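Local coordinates for beta-lactamase-like protein (Koribacter versatilis, PDB 6B9V) that hydrolyses diphosphate bonds as a metal-dependent PhnP-family enzyme of the metallo-beta-lactamase fold, cleaving reactive photoproducts of FAD, at residues His203-His206 with Ser210-Asp213; Leu176-Ser181 with Phe229-His234; Lys111-Leu116 with Val136-Val141; Pro105-Glu110 with Ile146-Ala151. All coordinates share one frame; numbering follows the deposited sequence.

Contact 1 of 4, residues His203-His206 with Ser210-Asp213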
loop_
_atom_site.group_PDB
_atom_site.type_symbol
_atom_site.label_atom_id
_atom_site.label_comp_id
_atom_site.label_asym_id
_atom_site.label_seq_id
_atom_site.Cartn_x
_atom_site.Cartn_y
_atom_site.Cartn_z
ATOM N N HIS A 203 21.983 -13.485 1.337
ATOM C CA HIS A 203 23.336 -14.008 1.437
ATOM C C HIS A 203 24.195 -13.702 0.199
ATOM O O HIS A 203 25.379 -13.391 0.326
ATOM C CB HIS A 203 23.296 -15.523 1.674
ATOM C CG HIS A 203 22.822 -15.913 3.040
ATOM N ND1 HIS A 203 23.632 -15.860 4.155
ATOM C CD2 HIS A 203 21.631 -16.396 3.467
ATOM C CE1 HIS A 203 22.956 -16.277 5.211
ATOM N NE2 HIS A 203 21.742 -16.613 4.820
ATOM N N LYS A 204 23.598 -13.801 -0.986
ATOM C CA LYS A 204 24.336 -13.728 -2.260
ATOM C C LYS A 204 24.472 -12.276 -2.737
ATOM O O LYS A 204 23.537 -11.486 -2.574
ATOM C CB LYS A 204 23.619 -14.571 -3.327
ATOM C CG LYS A 204 24.310 -14.666 -4.682
ATOM C CD LYS A 204 23.351 -15.203 -5.750
ATOM C CE LYS A 204 24.061 -15.478 -7.072
ATOM N NZ LYS A 204 23.160 -16.124 -8.082
ATOM N N PRO A 205 25.631 -11.918 -3.320
ATOM C CA PRO A 205 25.833 -10.544 -3.799
ATOM C C PRO A 205 24.707 -10.067 -4.710
ATOM O O PRO A 205 24.243 -10.834 -5.543
ATOM C CB PRO A 205 27.170 -10.631 -4.556
ATOM C CG PRO A 205 27.922 -11.694 -3.838
ATOM C CD PRO A 205 26.869 -12.719 -3.413
ATOM N N HIS A 206 24.253 -8.832 -4.503
ATOM C CA HIS A 206 23.176 -8.224 -5.284
ATOM C C HIS A 206 23.711 -6.910 -5.857
ATOM O O HIS A 206 24.480 -6.219 -5.194
ATOM C CB HIS A 206 21.921 -7.984 -4.407
ATOM C CG HIS A 206 20.744 -7.455 -5.169
ATOM N ND1 HIS A 206 20.565 -6.110 -5.430
ATOM C CD2 HIS A 206 19.684 -8.088 -5.731
ATOM C CE1 HIS A 206 19.452 -5.940 -6.124
ATOM N NE2 HIS A 206 18.899 -7.125 -6.324
ATOM N N SER A 210 23.333 -4.812 -0.061
ATOM C CA SER A 210 24.482 -5.395 0.629
ATOM C C SER A 210 24.113 -6.783 1.148
ATOM O O SER A 210 22.964 -6.999 1.537
ATOM C CB SER A 210 24.931 -4.495 1.788
ATOM O OG SER A 210 26.086 -5.018 2.411
ATOM N N THR A 211 25.076 -7.708 1.157
ATOM C CA THR A 211 24.861 -9.039 1.713
ATOM C C THR A 211 25.023 -9.043 3.219
ATOM O O THR A 211 25.603 -8.120 3.802
ATOM C CB THR A 211 25.845 -10.086 1.140
ATOM O OG1 THR A 211 27.184 -9.764 1.551
ATOM C CG2 THR A 211 25.761 -10.120 -0.375
ATOM N N LEU A 212 24.526 -10.104 3.836
ATOM C CA LEU A 212 24.699 -10.314 5.270
ATOM C C LEU A 212 26.173 -10.217 5.649
ATOM O O LEU A 212 26.531 -9.512 6.597
ATOM C CB LEU A 212 24.132 -11.684 5.683
ATOM C CG LEU A 212 23.946 -11.940 7.180
ATOM C CD1 LEU A 212 22.852 -11.033 7.741
ATOM C CD2 LEU A 212 23.605 -13.405 7.427
ATOM N N ASP A 213 27.031 -10.912 4.901
ATOM C CA ASP A 213 28.449 -10.966 5.245
ATOM C C ASP A 213 29.088 -9.588 5.091
ATOM O O ASP A 213 29.890 -9.147 5.931
ATOM C CB ASP A 213 29.176 -12.001 4.375
ATOM C CG ASP A 213 30.624 -12.187 4.776
ATOM O OD1 ASP A 213 30.878 -12.924 5.753
ATOM O OD2 ASP A 213 31.508 -11.601 4.111
HETATM O O HOH W 1 26.234 -13.112 3.094
#
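Thr211 lays its methyl group over the backbone of the 203-206 loop. Thr211 CG2 is 3.4 Å from His203 O and 3.4 Å from Lys204 O. Thr211 CG2 also comes 3.5 Å from Pro205 CA. The methyl stands anti to the carbonyl carbon of Thr211, and OG1 takes the place between the backbone N and that carbon (chi1 66°). CG2 goes to the loop, while OG1 accepts a hydrogen bond from Asn214 N in the first turn of helix 212-222. Leu212 adds a second patch. Leu212 CD2 lies 3.7 Å from His203 CE1, and the leucine branch runs alongside the imidazole, which it meets obliquely. A water bridges the backbones. The water donates to His203 O at 2.9 Å and accepts from Asp213 N at 3.0 Å. One helix N-H is thus satisfied through solvent. Outside the pair, Asp235 OD2 binds His203 N, and the guanidinium of Arg202 binds Lys204 O and Pro205 O. The contact lies at the surface, where the loop after strand 195-199 folds back on the next helix. Thr211 is the N-cap residue of helix 212-222, and its methyl packs on the loop that leads in.

Contact 2 of 4, residues Leu176-Ser181 with Phe229-His234. With MN (manganese (II) ion), chain C; ZN (zinc ion), chain F; MN (manganese (II) ion), chain D.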
loop_
_atom_site.group_PDB
_atom_site.type_symbol
_atom_site.label_atom_id
_atom_site.label_comp_id
_atom_site.label_asym_id
_atom_site.label_seq_id
_atom_site.Cartn_x
_atom_site.Cartn_y
_atom_site.Cartn_z
ATOM N N LEU A 176 20.717 3.659 7.515
ATOM C CA LEU A 176 21.241 3.529 6.155
ATOM C C LEU A 176 20.644 2.322 5.457
ATOM O O LEU A 176 20.988 1.192 5.779
ATOM C CB LEU A 176 22.763 3.368 6.152
ATOM C CG LEU A 176 23.640 4.617 6.201
ATOM C CD1 LEU A 176 23.533 5.303 7.530
ATOM C CD2 LEU A 176 25.076 4.192 5.916
ATOM N N THR A 177 19.787 2.549 4.482
ATOM C CA THR A 177 19.183 1.423 3.770
ATOM C C THR A 177 19.499 1.527 2.284
ATOM O O THR A 177 19.956 2.580 1.825
ATOM C CB THR A 177 17.656 1.371 4.001
ATOM O OG1 THR A 177 17.122 0.197 3.374
ATOM C CG2 THR A 177 16.971 2.627 3.441
ATOM N N ASP A 178 19.273 0.436 1.541
ATOM C CA ASP A 178 19.422 0.438 0.083
ATOM C C ASP A 178 20.800 0.923 -0.369
ATOM O O ASP A 178 20.919 1.889 -1.131
ATOM C CB ASP A 178 18.341 1.304 -0.577
ATOM C CG ASP A 178 16.931 0.716 -0.427
ATOM O OD1 ASP A 178 16.332 0.292 -1.441
ATOM O OD2 ASP A 178 16.440 0.684 0.705
ATOM N N PHE A 179 21.853 0.276 0.106
ATOM C CA PHE A 179 23.171 0.592 -0.430
ATOM C C PHE A 179 23.878 -0.682 -0.810
ATOM O O PHE A 179 23.646 -1.742 -0.198
ATOM C CB PHE A 179 24.035 1.381 0.571
ATOM C CG PHE A 179 24.410 0.599 1.803
ATOM C CD1 PHE A 179 25.524 -0.236 1.808
ATOM C CD2 PHE A 179 23.655 0.709 2.962
ATOM C CE1 PHE A 179 25.861 -0.969 2.943
ATOM C CE2 PHE A 179 23.992 -0.007 4.108
ATOM C CZ PHE A 179 25.088 -0.863 4.093
ATOM N N SER A 180 24.734 -0.555 -1.814
ATOM C CA SER A 180 25.685 -1.603 -2.162
ATOM C C SER A 180 27.065 -1.221 -1.641
ATOM O O SER A 180 27.910 -2.083 -1.432
ATOM C CB SER A 180 25.708 -1.844 -3.673
ATOM O OG SER A 180 25.836 -0.640 -4.415
ATOM N N SER A 181 27.303 0.068 -1.426
ATOM C CA SER A 181 28.577 0.482 -0.819
ATOM C C SER A 181 28.464 1.841 -0.132
ATOM O O SER A 181 27.531 2.621 -0.388
ATOM C CB SER A 181 29.707 0.508 -1.858
ATOM O OG SER A 181 29.508 1.510 -2.843
ATOM N N PHE A 229 20.114 -4.920 11.113
ATOM C CA PHE A 229 20.001 -5.005 9.666
ATOM C C PHE A 229 18.546 -4.857 9.231
ATOM O O PHE A 229 17.620 -5.313 9.921
ATOM C CB PHE A 229 20.559 -6.324 9.137
ATOM C CG PHE A 229 22.053 -6.492 9.328
ATOM C CD1 PHE A 229 22.889 -5.392 9.477
ATOM C CD2 PHE A 229 22.612 -7.758 9.354
ATOM C CE1 PHE A 229 24.277 -5.560 9.642
ATOM C CE2 PHE A 229 23.996 -7.937 9.520
ATOM C CZ PHE A 229 24.822 -6.838 9.661
ATOM N N THR A 230 18.346 -4.258 8.066
ATOM C CA THR A 230 16.973 -4.058 7.573
ATOM C C THR A 230 16.950 -4.272 6.057
ATOM O O THR A 230 17.978 -4.632 5.468
ATOM C CB THR A 230 16.454 -2.655 7.967
ATOM O OG1 THR A 230 15.059 -2.527 7.647
ATOM C CG2 THR A 230 17.258 -1.554 7.250
ATOM N N HIS A 231 15.786 -4.072 5.436
ATOM C CA HIS A 231 15.557 -4.342 4.003
ATOM C C HIS A 231 15.735 -5.839 3.698
ATOM O O HIS A 231 16.181 -6.230 2.627
ATOM C CB HIS A 231 16.479 -3.499 3.117
ATOM C CG HIS A 231 15.860 -3.119 1.806
ATOM N ND1 HIS A 231 15.609 -4.036 0.811
ATOM C CD2 HIS A 231 15.427 -1.925 1.338
ATOM C CE1 HIS A 231 15.056 -3.422 -0.223
ATOM N NE2 HIS A 231 14.916 -2.145 0.080
ATOM N N ILE A 232 15.296 -6.659 4.643
ATOM C CA ILE A 232 15.565 -8.094 4.652
ATOM C C ILE A 232 14.605 -8.878 3.751
ATOM O O ILE A 232 13.398 -8.646 3.797
ATOM C CB ILE A 232 15.455 -8.639 6.083
ATOM C CG1 ILE A 232 16.515 -7.983 6.987
ATOM C CG2 ILE A 232 15.568 -10.171 6.100
ATOM C CD1 ILE A 232 16.142 -8.016 8.452
ATOM N N SER A 233 15.148 -9.806 2.961
ATOM C CA SER A 233 14.350 -10.639 2.047
ATOM C C SER A 233 14.045 -12.019 2.637
ATOM O O SER A 233 14.541 -12.368 3.712
ATOM C CB SER A 233 15.089 -10.815 0.711
ATOM O OG SER A 233 16.113 -11.792 0.844
ATOM N N HIS A 234 13.244 -12.826 1.932
ATOM C CA HIS A 234 12.929 -14.164 2.432
ATOM C C HIS A 234 14.128 -15.115 2.434
ATOM O O HIS A 234 14.041 -16.259 2.894
ATOM C CB HIS A 234 11.734 -14.771 1.646
ATOM C CG HIS A 234 11.961 -14.968 0.176
ATOM N ND1 HIS A 234 11.235 -15.841 -0.608
ATOM C CD2 HIS A 234 12.908 -14.441 -0.643
ATOM C CE1 HIS A 234 11.688 -15.808 -1.847
ATOM N NE2 HIS A 234 12.705 -14.968 -1.896
HETATM MN MN MN C . 14.284 -0.423 -1.084
HETATM ZN ZN ZN F . 9.755 -17.130 -0.024
HETATM MN MN MN D . 15.992 1.292 -3.602
#
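The two backbones stay well apart, with Thr177 and His231 the nearest pair at 6.8 Å between CA atoms, and no hydrogen bond joins them. A manganese ion does so instead. Asp178 OD1 and His231 NE2 both bind one manganese at 2.2 Å. The same Asp178 OD1 also reaches the second manganese at 2.4 Å, so one carboxylate oxygen bridges both ions. The carboxylate and the imidazole ring stand almost perpendicular, their planes 82° apart. With OG1 trans to N across the CA-CB bond (chi1 -175°), the Thr177 hydroxyl reaches the edge of the His231 ring. Thr177 OG1 lies near the ring plane, 3.4 Å from His231 CD2. Asp82 and His83 complete the protein ligands of the first ion. His78, His80 and His160 join Asp178 on the second. Farther along, His234 ND1 binds zinc at 2.0 Å, with Cys23, Cys25 and Cys28 as the other ligands. Segment 229-234 therefore serves two separate metal sites. Asp178 and His231 both sit in loops just after strands 173-176 and 226-230. A bridging aspartate and a histidine placed this way are the hallmark of the dinuclear metal centre of the metallo-beta-lactamase fold.

Contact 3 of 4, residues Lys111-Leu116 with Val136-Val141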
loop_
_atom_site.group_PDB
_atom_site.type_symbol
_atom_site.label_atom_id
_atom_site.label_comp_id
_atom_site.label_asym_id
_atom_site.label_seq_id
_atom_site.Cartn_x
_atom_site.Cartn_y
_atom_site.Cartn_z
ATOM N N LYS A 111 16.749 14.260 -6.986
ATOM C CA LYS A 111 16.250 13.138 -7.788
ATOM C C LYS A 111 14.961 12.558 -7.178
ATOM O O LYS A 111 13.995 12.195 -7.891
ATOM C CB LYS A 111 17.314 12.046 -7.931
ATOM C CG LYS A 111 17.049 11.112 -9.121
ATOM C CD LYS A 111 17.975 9.899 -9.128
ATOM C CE LYS A 111 17.741 9.019 -10.352
ATOM N NZ LYS A 111 16.346 8.504 -10.434
ATOM N N THR A 112 14.928 12.513 -5.850
ATOM C CA THR A 112 13.763 11.977 -5.156
ATOM C C THR A 112 12.563 12.935 -5.302
ATOM O O THR A 112 11.428 12.501 -5.544
ATOM C CB THR A 112 14.092 11.715 -3.686
ATOM O OG1 THR A 112 15.185 10.777 -3.611
ATOM C CG2 THR A 112 12.888 11.157 -2.950
ATOM N N GLU A 113 12.828 14.231 -5.164
ATOM C CA GLU A 113 11.819 15.250 -5.404
ATOM C C GLU A 113 11.226 15.101 -6.805
ATOM O O GLU A 113 10.012 15.135 -6.963
ATOM C CB GLU A 113 12.422 16.647 -5.230
ATOM C CG GLU A 113 11.480 17.764 -5.625
ATOM C CD GLU A 113 12.170 19.113 -5.654
ATOM O OE1 GLU A 113 13.148 19.297 -4.901
ATOM O OE2 GLU A 113 11.745 19.978 -6.444
ATOM N N ARG A 114 12.096 14.931 -7.810
ATOM C CA ARG A 114 11.672 14.773 -9.210
ATOM C C ARG A 114 10.682 13.603 -9.368
ATOM O O ARG A 114 9.606 13.730 -10.016
ATOM C CB ARG A 114 12.899 14.555 -10.112
ATOM C CG ARG A 114 12.727 14.928 -11.579
ATOM C CD ARG A 114 13.860 14.337 -12.447
ATOM N NE ARG A 114 15.187 14.517 -11.852
ATOM C CZ ARG A 114 16.295 13.912 -12.272
ATOM N NH1 ARG A 114 16.258 13.080 -13.303
ATOM N NH2 ARG A 114 17.452 14.143 -11.658
ATOM N N VAL A 115 11.044 12.467 -8.773
ATOM C CA VAL A 115 10.160 11.301 -8.837
ATOM C C VAL A 115 8.835 11.530 -8.092
ATOM O O VAL A 115 7.760 11.194 -8.606
ATOM C CB VAL A 115 10.861 10.037 -8.271
ATOM C CG1 VAL A 115 9.893 8.861 -8.229
ATOM C CG2 VAL A 115 12.109 9.705 -9.096
ATOM N N LEU A 116 8.900 12.087 -6.887
ATOM C CA LEU A 116 7.681 12.368 -6.115
ATOM C C LEU A 116 6.708 13.306 -6.841
ATOM O O LEU A 116 5.494 13.045 -6.889
ATOM C CB LEU A 116 8.020 12.973 -4.747
ATOM C CG LEU A 116 8.631 12.046 -3.689
ATOM C CD1 LEU A 116 9.084 12.862 -2.484
ATOM C CD2 LEU A 116 7.639 10.966 -3.250
ATOM N N VAL A 136 0.856 19.272 1.805
ATOM C CA VAL A 136 2.279 18.957 1.949
ATOM C C VAL A 136 3.150 19.950 1.180
ATOM O O VAL A 136 2.716 20.523 0.179
ATOM C CB VAL A 136 2.594 17.520 1.467
ATOM C CG1 VAL A 136 1.704 16.521 2.181
ATOM C CG2 VAL A 136 2.425 17.407 -0.041
ATOM N N GLU A 137 4.375 20.166 1.655
ATOM C CA GLU A 137 5.294 21.086 0.983
ATOM C C GLU A 137 6.682 20.476 0.864
ATOM O O GLU A 137 7.170 19.874 1.814
ATOM C CB GLU A 137 5.374 22.420 1.733
ATOM C CG GLU A 137 5.799 22.279 3.188
ATOM C CD GLU A 137 5.921 23.609 3.899
ATOM O OE1 GLU A 137 5.463 24.629 3.340
ATOM O OE2 GLU A 137 6.481 23.632 5.017
ATOM N N MET A 138 7.316 20.642 -0.296
ATOM C CA MET A 138 8.646 20.077 -0.547
ATOM C C MET A 138 9.809 20.972 -0.108
ATOM O O MET A 138 9.834 22.173 -0.376
ATOM C CB MET A 138 8.818 19.764 -2.038
ATOM C CG MET A 138 8.142 18.498 -2.526
ATOM S SD MET A 138 9.023 16.997 -2.051
ATOM C CE MET A 138 10.724 17.559 -2.038
ATOM N N HIS A 139 10.796 20.352 0.528
ATOM C CA HIS A 139 12.038 20.995 0.924
ATOM C C HIS A 139 13.233 20.192 0.385
ATOM O O HIS A 139 13.299 18.953 0.528
ATOM C CB HIS A 139 12.133 21.115 2.451
ATOM C CG HIS A 139 11.034 21.921 3.077
ATOM N ND1 HIS A 139 11.200 23.234 3.462
ATOM C CD2 HIS A 139 9.760 21.593 3.400
ATOM C CE1 HIS A 139 10.074 23.683 3.989
ATOM N NE2 HIS A 139 9.182 22.709 3.960
ATOM N N ARG A 140 14.178 20.899 -0.223
ATOM C CA ARG A 140 15.328 20.256 -0.857
ATOM C C ARG A 140 16.436 19.888 0.131
ATOM O O ARG A 140 16.887 20.715 0.920
ATOM C CB ARG A 140 15.901 21.159 -1.950
ATOM C CG ARG A 140 17.181 20.635 -2.602
ATOM C CD ARG A 140 16.894 19.497 -3.573
ATOM N NE ARG A 140 15.885 19.869 -4.561
ATOM C CZ ARG A 140 16.156 20.438 -5.731
ATOM N NH1 ARG A 140 17.409 20.706 -6.070
ATOM N NH2 ARG A 140 15.173 20.741 -6.564
ATOM N N VAL A 141 16.879 18.638 0.065
ATOM C CA VAL A 141 17.999 18.165 0.863
ATOM C C VAL A 141 19.272 18.095 0.019
ATOM O O VAL A 141 19.298 17.444 -1.025
ATOM C CB VAL A 141 17.737 16.762 1.449
ATOM C CG1 VAL A 141 18.910 16.317 2.314
ATOM C CG2 VAL A 141 16.437 16.731 2.253
#
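This is the return half of a beta-alpha-beta unit at the edge of a mixed sheet, where helix 110-119 packs on strand 136-140. Glu113 and Arg140 meet at the outer side in a salt bridge. Arg140 approaches side-on and gives both its bonds to one oxygen. Arg140 NE reaches Glu113 OE1 at 2.8 Å, with an N-H...O angle of 150°, and Arg140 NH2 reaches Glu113 OE1 at 3.0 Å. That oxygen lies close to the guanidinium plane. The carboxylate and guanidinium planes are 49° apart, and both nitrogens come from the same face of the carboxylate. Bends at chi2 and chi3 curl the arginine back to the helix. Glu113 OE2 has its own partner, Lys117 NZ, one turn on, so the carboxylate sits between two positive groups and is probably kept ionised. The axes of 111-116 and 136-140 run nearly antiparallel, at 158°, and approach to 9.6 Å. Strand 136-140 pairs in parallel with strand 104-108, which leads into the helix, so strand, helix and strand make a beta-alpha-beta crossover, although residues 125-134 are not modelled. Next to the salt bridge, Met138 folds back so that Met138 CE meets Glu113 CG at 3.7 Å, against the aliphatic part of that side chain. Met138 SD lies 4.2 Å from Leu116 CD1. Leu116 also touches Tyr76 and Ile84. Lys111, Arg114 and Val115 pack on Tyr122 of the second subunit.

Contact 4 of 4, residues Pro105-Glu110 with Ile146-Ala151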
loop_
_atom_site.group_PDB
_atom_site.type_symbol
_atom_site.label_atom_id
_atom_site.label_comp_id
_atom_site.label_asym_id
_atom_site.label_seq_id
_atom_site.Cartn_x
_atom_site.Cartn_y
_atom_site.Cartn_z
ATOM N N PRO A 105 5.801 19.069 6.044
ATOM C CA PRO A 105 7.008 19.239 5.234
ATOM C C PRO A 105 7.651 17.900 4.832
ATOM O O PRO A 105 7.813 17.009 5.662
ATOM C CB PRO A 105 7.930 20.045 6.152
ATOM C CG PRO A 105 7.530 19.625 7.533
ATOM C CD PRO A 105 6.060 19.263 7.482
ATOM N N LEU A 106 7.982 17.772 3.550
ATOM C CA LEU A 106 8.708 16.625 3.020
ATOM C C LEU A 106 10.126 17.039 2.678
ATOM O O LEU A 106 10.336 18.084 2.089
ATOM C CB LEU A 106 8.040 16.067 1.768
ATOM C CG LEU A 106 6.528 15.908 1.699
ATOM C CD1 LEU A 106 6.187 15.270 0.362
ATOM C CD2 LEU A 106 5.994 15.078 2.852
ATOM N N TYR A 107 11.099 16.217 3.022
ATOM C CA TYR A 107 12.485 16.557 2.741
ATOM C C TYR A 107 13.065 15.524 1.792
ATOM O O TYR A 107 13.014 14.333 2.081
ATOM C CB TYR A 107 13.288 16.631 4.045
ATOM C CG TYR A 107 12.887 17.809 4.902
ATOM C CD1 TYR A 107 11.788 17.737 5.753
ATOM C CD2 TYR A 107 13.594 19.005 4.843
ATOM C CE1 TYR A 107 11.409 18.834 6.532
ATOM C CE2 TYR A 107 13.224 20.100 5.613
ATOM C CZ TYR A 107 12.129 20.006 6.457
ATOM O OH TYR A 107 11.751 21.091 7.224
ATOM N N ALA A 108 13.608 15.970 0.667
ATOM C CA ALA A 108 14.171 15.014 -0.288
ATOM C C ALA A 108 15.258 15.647 -1.127
ATOM O O ALA A 108 15.269 16.869 -1.319
ATOM C CB ALA A 108 13.062 14.445 -1.193
ATOM N N ASN A 109 16.185 14.833 -1.628
ATOM C CA ASN A 109 17.162 15.361 -2.573
ATOM C C ASN A 109 16.484 15.585 -3.922
ATOM O O ASN A 109 15.316 15.224 -4.098
ATOM C CB ASN A 109 18.398 14.444 -2.699
ATOM C CG ASN A 109 18.078 13.056 -3.232
ATOM O OD1 ASN A 109 17.024 12.812 -3.818
ATOM N ND2 ASN A 109 19.014 12.131 -3.038
ATOM N N GLU A 110 17.204 16.177 -4.867
ATOM C CA GLU A 110 16.592 16.570 -6.135
ATOM C C GLU A 110 16.032 15.377 -6.935
ATOM O O GLU A 110 14.953 15.483 -7.528
ATOM C CB GLU A 110 17.598 17.349 -6.984
ATOM C CG GLU A 110 17.012 18.001 -8.231
ATOM C CD GLU A 110 16.739 17.003 -9.353
ATOM O OE1 GLU A 110 17.541 16.052 -9.516
ATOM O OE2 GLU A 110 15.712 17.160 -10.051
ATOM N N ILE A 146 19.784 18.781 8.067
ATOM C CA ILE A 146 18.378 19.138 8.116
ATOM C C ILE A 146 18.003 19.503 9.538
ATOM O O ILE A 146 18.036 18.649 10.422
ATOM C CB ILE A 146 17.474 17.972 7.651
ATOM C CG1 ILE A 146 17.968 17.386 6.327
ATOM C CG2 ILE A 146 16.027 18.425 7.552
ATOM C CD1 ILE A 146 18.121 18.416 5.224
ATOM N N GLU A 147 17.637 20.763 9.754
ATOM C CA GLU A 147 17.234 21.229 11.072
ATOM C C GLU A 147 15.763 20.924 11.330
ATOM O O GLU A 147 14.882 21.550 10.745
ATOM C CB GLU A 147 17.500 22.731 11.198
ATOM C CG GLU A 147 18.916 23.135 10.815
ATOM C CD GLU A 147 19.929 22.854 11.913
ATOM O OE1 GLU A 147 19.505 22.493 13.033
ATOM O OE2 GLU A 147 21.146 23.001 11.659
ATOM N N LEU A 148 15.500 19.939 12.183
ATOM C CA LEU A 148 14.137 19.533 12.482
ATOM C C LEU A 148 13.819 19.661 13.964
ATOM O O LEU A 148 14.239 18.833 14.781
ATOM C CB LEU A 148 13.897 18.093 12.026
ATOM C CG LEU A 148 13.970 17.831 10.521
ATOM C CD1 LEU A 148 13.685 16.352 10.195
ATOM C CD2 LEU A 148 13.010 18.744 9.776
ATOM N N PHE A 149 13.082 20.711 14.298
ATOM C CA PHE A 149 12.595 20.931 15.653
ATOM C C PHE A 149 13.695 20.844 16.707
ATOM O O PHE A 149 13.508 20.249 17.761
ATOM C CB PHE A 149 11.477 19.932 15.949
ATOM C CG PHE A 149 10.521 19.777 14.812
ATOM C CD1 PHE A 149 9.586 20.762 14.539
ATOM C CD2 PHE A 149 10.578 18.665 13.988
ATOM C CE1 PHE A 149 8.715 20.630 13.477
ATOM C CE2 PHE A 149 9.710 18.529 12.930
ATOM C CZ PHE A 149 8.779 19.519 12.672
ATOM N N GLY A 150 14.845 21.442 16.412
ATOM C CA GLY A 150 15.951 21.460 17.350
ATOM C C GLY A 150 16.998 20.383 17.095
ATOM O O GLY A 150 18.122 20.484 17.570
ATOM N N ALA A 151 16.643 19.346 16.347
ATOM C CA ALA A 151 17.587 18.256 16.112
ATOM C C ALA A 151 18.224 18.384 14.734
ATOM O O ALA A 151 17.635 18.967 13.830
ATOM C CB ALA A 151 16.899 16.921 16.255
#
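Ile146 and Tyr107 lie antiparallel alongside each other, with the branch methyl of the isoleucine over one face of the ring. Ile146 CG2 is 4.0 Å from the centroid of the Tyr107 ring and 25° off the ring normal, a CH-pi contact. The methyl is displaced toward the rim, and Ile146 CG2 finds its nearest ring atom in Tyr107 CD2, at 3.7 Å. Ile146 holds CG2 anti to its backbone N, while CG1 stands beside that N (chi1 -49°). Leu148 meets the ring farther out and obliquely. Leu148 CD2 lies 3.6 Å from Tyr107 CE1 and also meets CZ and OH of Tyr107. The two aliphatic residues alternate with Glu147, which points away from segment 105-110. Past Leu148 the chain reverses in a type I' turn, closed by Ala151 N to Leu148 O at 2.9 Å, with Leu148 N to Ala151 O pairing the hairpin strands. Phe153 of strand 151-160 touches both Ile146 and Leu148. Tyr107 also stacks on His139. The contact joins strands 104-108 and 146-148, which belong to the two different sheets of the alpha-beta/beta-alpha sandwich. No hydrogen bond crosses between the segments, so here they meet through apolar packing and a CH-pi contact alone.

Contacts 2 and 4 are buried, contact 3 is partly buried and contact 1 lies at the surface. Contacts 3 and 4 share one end of the fold. They touch directly, because strands 104-108 and 136-140 are sheet neighbours, with Val141 N close to Ala108 O. Contact 1 lies at the other end beside contact 2, where Leu212 packs on Phe229 and helix 212-222 leads into strand 226-230. The chemistry follows the place. Metal bonds join the segments of contact 2 in the interior, and apolar side chains join those of contact 4 between the sheets. Contact 3 adds a salt bridge on its more exposed side, and contact 1 a bridging water.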